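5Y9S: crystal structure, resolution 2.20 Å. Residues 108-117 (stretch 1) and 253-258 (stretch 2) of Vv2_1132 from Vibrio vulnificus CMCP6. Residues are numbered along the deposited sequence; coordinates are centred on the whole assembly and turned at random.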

ATOM      1  N   THR D 108     -18.087  26.164 -10.555  1.00 40.52           N
ATOM      2  CA  THR D 108     -18.629  27.499 -10.781  1.00 45.32           C
ATOM      3  C   THR D 108     -20.111  27.424 -11.115  1.00 39.80           C
ATOM      4  O   THR D 108     -20.933  28.122 -10.513  1.00 36.84           O
ATOM      5  CB  THR D 108     -17.858  28.205 -11.898  1.00 53.25           C
ATOM      6  OG1 THR D 108     -17.974  27.451 -13.112  1.00 58.32           O
ATOM      7  CG2 THR D 108     -16.387  28.310 -11.537  1.00 56.95           C
ATOM      8  N   LEU D 109     -20.471  26.547 -12.055  1.00 39.94           N
ATOM      9  CA  LEU D 109     -21.862  26.450 -12.476  1.00 33.43           C
ATOM     10  C   LEU D 109     -22.760  26.054 -11.320  1.00 34.16           C
ATOM     11  O   LEU D 109     -23.938  26.427 -11.292  1.00 29.00           O
ATOM     12  CB  LEU D 109     -21.987  25.446 -13.621  1.00 37.18           C
ATOM     13  CG  LEU D 109     -21.308  25.805 -14.946  1.00 29.61           C
ATOM     14  CD1 LEU D 109     -21.574  24.726 -15.977  1.00 28.77           C
ATOM     15  CD2 LEU D 109     -21.814  27.159 -15.433  1.00 25.64           C
ATOM     16  N   ALA D 110     -22.213  25.332 -10.340  1.00 33.55           N
ATOM     17  CA  ALA D 110     -23.026  24.827  -9.242  1.00 35.21           C
ATOM     18  C   ALA D 110     -23.546  25.924  -8.311  1.00 42.45           C
ATOM     19  O   ALA D 110     -24.493  25.664  -7.560  1.00 46.59           O
ATOM     20  CB  ALA D 110     -22.227  23.799  -8.437  1.00 22.81           C
ATOM     21  N   VAL D 111     -22.964  27.129  -8.319  1.00 31.90           N
ATOM     22  CA  VAL D 111     -23.383  28.160  -7.378  1.00 29.21           C
ATOM     23  C   VAL D 111     -24.145  29.299  -8.047  1.00 34.01           C
ATOM     24  O   VAL D 111     -25.044  29.870  -7.423  1.00 34.09           O
ATOM     25  CB  VAL D 111     -22.199  28.708  -6.545  1.00 36.32           C
ATOM     26  CG1 VAL D 111     -21.306  27.584  -6.067  1.00 34.52           C
ATOM     27  CG2 VAL D 111     -21.384  29.727  -7.316  1.00 41.03           C
ATOM     28  N   ASN D 112     -23.843  29.632  -9.298  1.00 34.94           N
ATOM     29  CA  ASN D 112     -24.464  30.783  -9.942  1.00 41.17           C
ATOM     30  C   ASN D 112     -25.347  30.401 -11.119  1.00 40.45           C
ATOM     31  O   ASN D 112     -26.025  31.276 -11.677  1.00 46.59           O
ATOM     32  CB  ASN D 112     -23.386  31.772 -10.396  1.00 49.08           C
ATOM     33  CG  ASN D 112     -22.114  31.073 -10.822  1.00 59.95           C
ATOM     34  OD1 ASN D 112     -22.139  30.212 -11.711  1.00 64.86           O
ATOM     35  ND2 ASN D 112     -20.992  31.416 -10.175  1.00 56.14           N
ATOM     36  N   LEU D 113     -25.380  29.126 -11.508  1.00 42.34           N
ATOM     37  CA  LEU D 113     -26.314  28.679 -12.531  1.00 34.11           C
ATOM     38  C   LEU D 113     -27.415  27.803 -11.951  1.00 32.88           C
ATOM     39  O   LEU D 113     -28.590  28.168 -12.026  1.00 21.71           O
ATOM     40  CB  LEU D 113     -25.584  27.934 -13.659  1.00 42.28           C
ATOM     41  CG  LEU D 113     -26.490  27.611 -14.852  1.00 39.51           C
ATOM     42  CD1 LEU D 113     -26.806  28.881 -15.618  1.00 30.23           C
ATOM     43  CD2 LEU D 113     -25.859  26.572 -15.773  1.00 35.10           C
ATOM     44  N   LEU D 114     -27.067  26.663 -11.350  1.00 28.84           N
ATOM     45  CA  LEU D 114     -28.101  25.723 -10.921  1.00 28.44           C
ATOM     46  C   LEU D 114     -29.097  26.329  -9.933  1.00 30.41           C
ATOM     47  O   LEU D 114     -30.311  26.232 -10.182  1.00 36.72           O
ATOM     48  CB  LEU D 114     -27.431  24.450 -10.382  1.00 31.01           C
ATOM     49  CG  LEU D 114     -26.650  23.725 -11.482  1.00 37.76           C
ATOM     50  CD1 LEU D 114     -26.140  22.396 -11.006  1.00 41.83           C
ATOM     51  CD2 LEU D 114     -27.515  23.544 -12.728  1.00 47.85           C
ATOM     52  N   PRO D 115     -28.689  26.970  -8.836  1.00 30.39           N
ATOM     53  CA  PRO D 115     -29.707  27.489  -7.903  1.00 26.30           C
ATOM     54  C   PRO D 115     -30.666  28.477  -8.545  1.00 31.36           C
ATOM     55  O   PRO D 115     -31.874  28.437  -8.276  1.00 43.03           O
ATOM     56  CB  PRO D 115     -28.863  28.145  -6.797  1.00 28.56           C
ATOM     57  CG  PRO D 115     -27.564  27.423  -6.844  1.00 33.19           C
ATOM     58  CD  PRO D 115     -27.323  27.119  -8.295  1.00 27.39           C
ATOM     59  N   LYS D 116     -30.155  29.386  -9.373  1.00 34.03           N
ATOM     60  CA  LYS D 116     -31.034  30.271 -10.132  1.00 35.44           C
ATOM     61  C   LYS D 116     -32.006  29.459 -10.975  1.00 41.22           C
ATOM     62  O   LYS D 116     -33.220  29.676 -10.923  1.00 44.21           O
ATOM     63  CB  LYS D 116     -30.202  31.203 -11.012  1.00 36.63           C
ATOM     64  CG  LYS D 116     -31.009  32.149 -11.870  1.00 50.19           C
ATOM     65  CD  LYS D 116     -31.089  33.534 -11.238  1.00 61.04           C
ATOM     66  CE  LYS D 116     -31.937  34.484 -12.075  1.00 63.96           C
ATOM     67  NZ  LYS D 116     -31.424  34.618 -13.472  1.00 63.41           N
ATOM     68  N   LEU D 117     -31.484  28.503 -11.750  1.00 38.66           N
ATOM     69  CA  LEU D 117     -32.345  27.616 -12.528  1.00 41.19           C
ATOM     70  C   LEU D 117     -33.375  26.935 -11.640  1.00 42.23           C
ATOM     71  O   LEU D 117     -34.576  26.952 -11.935  1.00 55.64           O
ATOM     72  CB  LEU D 117     -31.499  26.570 -13.260  1.00 43.73           C
ATOM     73  CG  LEU D 117     -31.250  26.890 -14.727  1.00 50.62           C
ATOM     74  CD1 LEU D 117     -32.573  27.067 -15.441  1.00 55.63           C
ATOM     75  CD2 LEU D 117     -30.414  28.151 -14.855  1.00 55.24           C
ATOM     76  N   MET D 253     -21.737  36.671 -18.230  1.00 21.50           N
ATOM     77  CA  MET D 253     -22.800  37.558 -17.763  1.00 24.65           C
ATOM     78  C   MET D 253     -23.565  36.956 -16.599  1.00 22.10           C
ATOM     79  O   MET D 253     -23.912  37.667 -15.660  1.00 24.41           O
ATOM     80  CB  MET D 253     -23.790  37.899 -18.893  1.00 22.98           C
ATOM     81  CG  MET D 253     -23.357  39.003 -19.834  1.00 26.72           C
ATOM     82  SD  MET D 253     -23.394  40.595 -19.012  1.00 34.61           S
ATOM     83  CE  MET D 253     -25.099  40.804 -18.564  1.00 37.06           C
ATOM     84  N   HIS D 254     -23.838  35.648 -16.627  1.00 25.39           N
ATOM     85  CA  HIS D 254     -24.766  35.115 -15.631  1.00 34.19           C
ATOM     86  C   HIS D 254     -24.201  35.149 -14.213  1.00 37.05           C
ATOM     87  O   HIS D 254     -24.961  34.998 -13.246  1.00 39.95           O
ATOM     88  CB  HIS D 254     -25.190  33.684 -15.996  1.00 32.92           C
ATOM     89  CG  HIS D 254     -24.190  32.638 -15.625  1.00 20.31           C
ATOM     90  ND1 HIS D 254     -23.224  32.184 -16.498  1.00 21.29           N
ATOM     91  CD2 HIS D 254     -24.007  31.956 -14.471  1.00 19.86           C
ATOM     92  CE1 HIS D 254     -22.491  31.260 -15.897  1.00 24.83           C
ATOM     93  NE2 HIS D 254     -22.941  31.108 -14.664  1.00 21.52           N
ATOM     94  N   VAL D 255     -22.892  35.367 -14.068  1.00 20.82           N
ATOM     95  CA  VAL D 255     -22.278  35.430 -12.746  1.00 20.57           C
ATOM     96  C   VAL D 255     -22.373  36.818 -12.123  1.00 30.62           C
ATOM     97  O   VAL D 255     -22.214  36.945 -10.902  1.00 35.26           O
ATOM     98  CB  VAL D 255     -20.820  34.935 -12.857  1.00 27.19           C
ATOM     99  CG1 VAL D 255     -20.071  35.102 -11.566  1.00 30.04           C
ATOM    100  CG2 VAL D 255     -20.809  33.467 -13.263  1.00 21.12           C
ATOM    101  N   ILE D 256     -22.703  37.854 -12.900  1.00 27.63           N
ATOM    102  CA  ILE D 256     -22.637  39.228 -12.419  1.00 26.69           C
ATOM    103  C   ILE D 256     -23.982  39.940 -12.496  1.00 31.89           C
ATOM    104  O   ILE D 256     -24.027  41.170 -12.427  1.00 35.29           O
ATOM    105  CB  ILE D 256     -21.574  40.031 -13.190  1.00 25.65           C
ATOM    106  CG1 ILE D 256     -21.847  39.914 -14.685  1.00 23.72           C
ATOM    107  CG2 ILE D 256     -20.203  39.516 -12.882  1.00 27.08           C
ATOM    108  CD1 ILE D 256     -21.042  40.868 -15.561  1.00 27.92           C
ATOM    109  N   GLU D 257     -25.077  39.200 -12.669  1.00 34.71           N
ATOM    110  CA  GLU D 257     -26.379  39.838 -12.856  1.00 32.55           C
ATOM    111  C   GLU D 257     -26.687  40.799 -11.718  1.00 35.24           C
ATOM    112  O   GLU D 257     -27.124  41.930 -11.954  1.00 41.87           O
ATOM    113  CB  GLU D 257     -27.472  38.774 -12.973  1.00 36.76           C
ATOM    114  CG  GLU D 257     -28.811  39.289 -13.498  1.00 52.65           C
ATOM    115  CD  GLU D 257     -29.945  38.267 -13.354  1.00 65.38           C
ATOM    116  OE1 GLU D 257     -29.670  37.046 -13.356  1.00 68.20           O
ATOM    117  OE2 GLU D 257     -31.116  38.687 -13.235  1.00 70.68           O
ATOM    118  N   GLU D 258     -26.421  40.377 -10.478  1.00 33.91           N
ATOM    119  CA  GLU D 258     -26.710  41.194  -9.303  1.00 36.82           C
ATOM    120  C   GLU D 258     -25.696  42.317  -9.116  1.00 37.53           C
ATOM    121  O   GLU D 258     -26.074  43.420  -8.711  1.00 31.21           O
ATOM    122  CB  GLU D 258     -26.755  40.316  -8.057  1.00 43.47           C
ATOM    123  CG  GLU D 258     -27.210  41.037  -6.802  1.00 59.87           C
ATOM    124  CD  GLU D 258     -27.547  40.068  -5.684  1.00 76.01           C
ATOM    125  OE1 GLU D 258     -26.678  39.817  -4.814  1.00 82.97           O
ATOM    126  OE2 GLU D 258     -28.681  39.543  -5.691  1.00 79.29           O
TER

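The contact is small, burying 272 Å² over both sides. Leu109, Asn112, Leu113 and Lys116, spaced by three and four, supply stretch 1's side of it, while Ala110, Val111, Leu114 and Pro115 stay out of reach.

Leu109 comes first. Its CA-to-CB bond points sideways, but an m,t rotamer carries the end of the side chain closer, and CD2 lies 4.2 Å from NE2 of His254. A long, branched aliphatic suits this buried place because it can reach the imidazole without its backbone having to approach.

Asn112 is the centre of the contact. Asn112 CA and Val255 CA, 5.9 Å apart, are the closest CA pair between the stretches, and the CA-to-CB bond of Asn112 points toward the second stretch. At such close range a short side chain is enough: CG packs 3.7 Å from CG2 of Val255, and the amide end sits at the edge of the His254 ring, near its plane. The orientation of that amide remains open, and with it the polar pairing with the histidine.

Leu113 follows, pointing sideways, with CB 4.3 Å from His254 NE2 and CD1 over one face of the ring. The flat imidazole gives Leu113 a face to pack on while Asn112 lies at its edge; ND1 is hydrogen-bonded elsewhere in the structure. Backbone bonds from the N atoms of Leu113 and Leu114 to Leu109 O, both 3.1 Å, tie this turn together.

Lys116 closes the contact at its exposed margin. Its side chain reaches out to Glu257, whose t,t rotamer extends to meet it, and NZ donates to OE1 at 3.0 Å in a salt bridge. Both residues point toward each other's stretch. The backbones stand farther apart here than at Asn112 and Val255, and two long side chains bridge the wider gap.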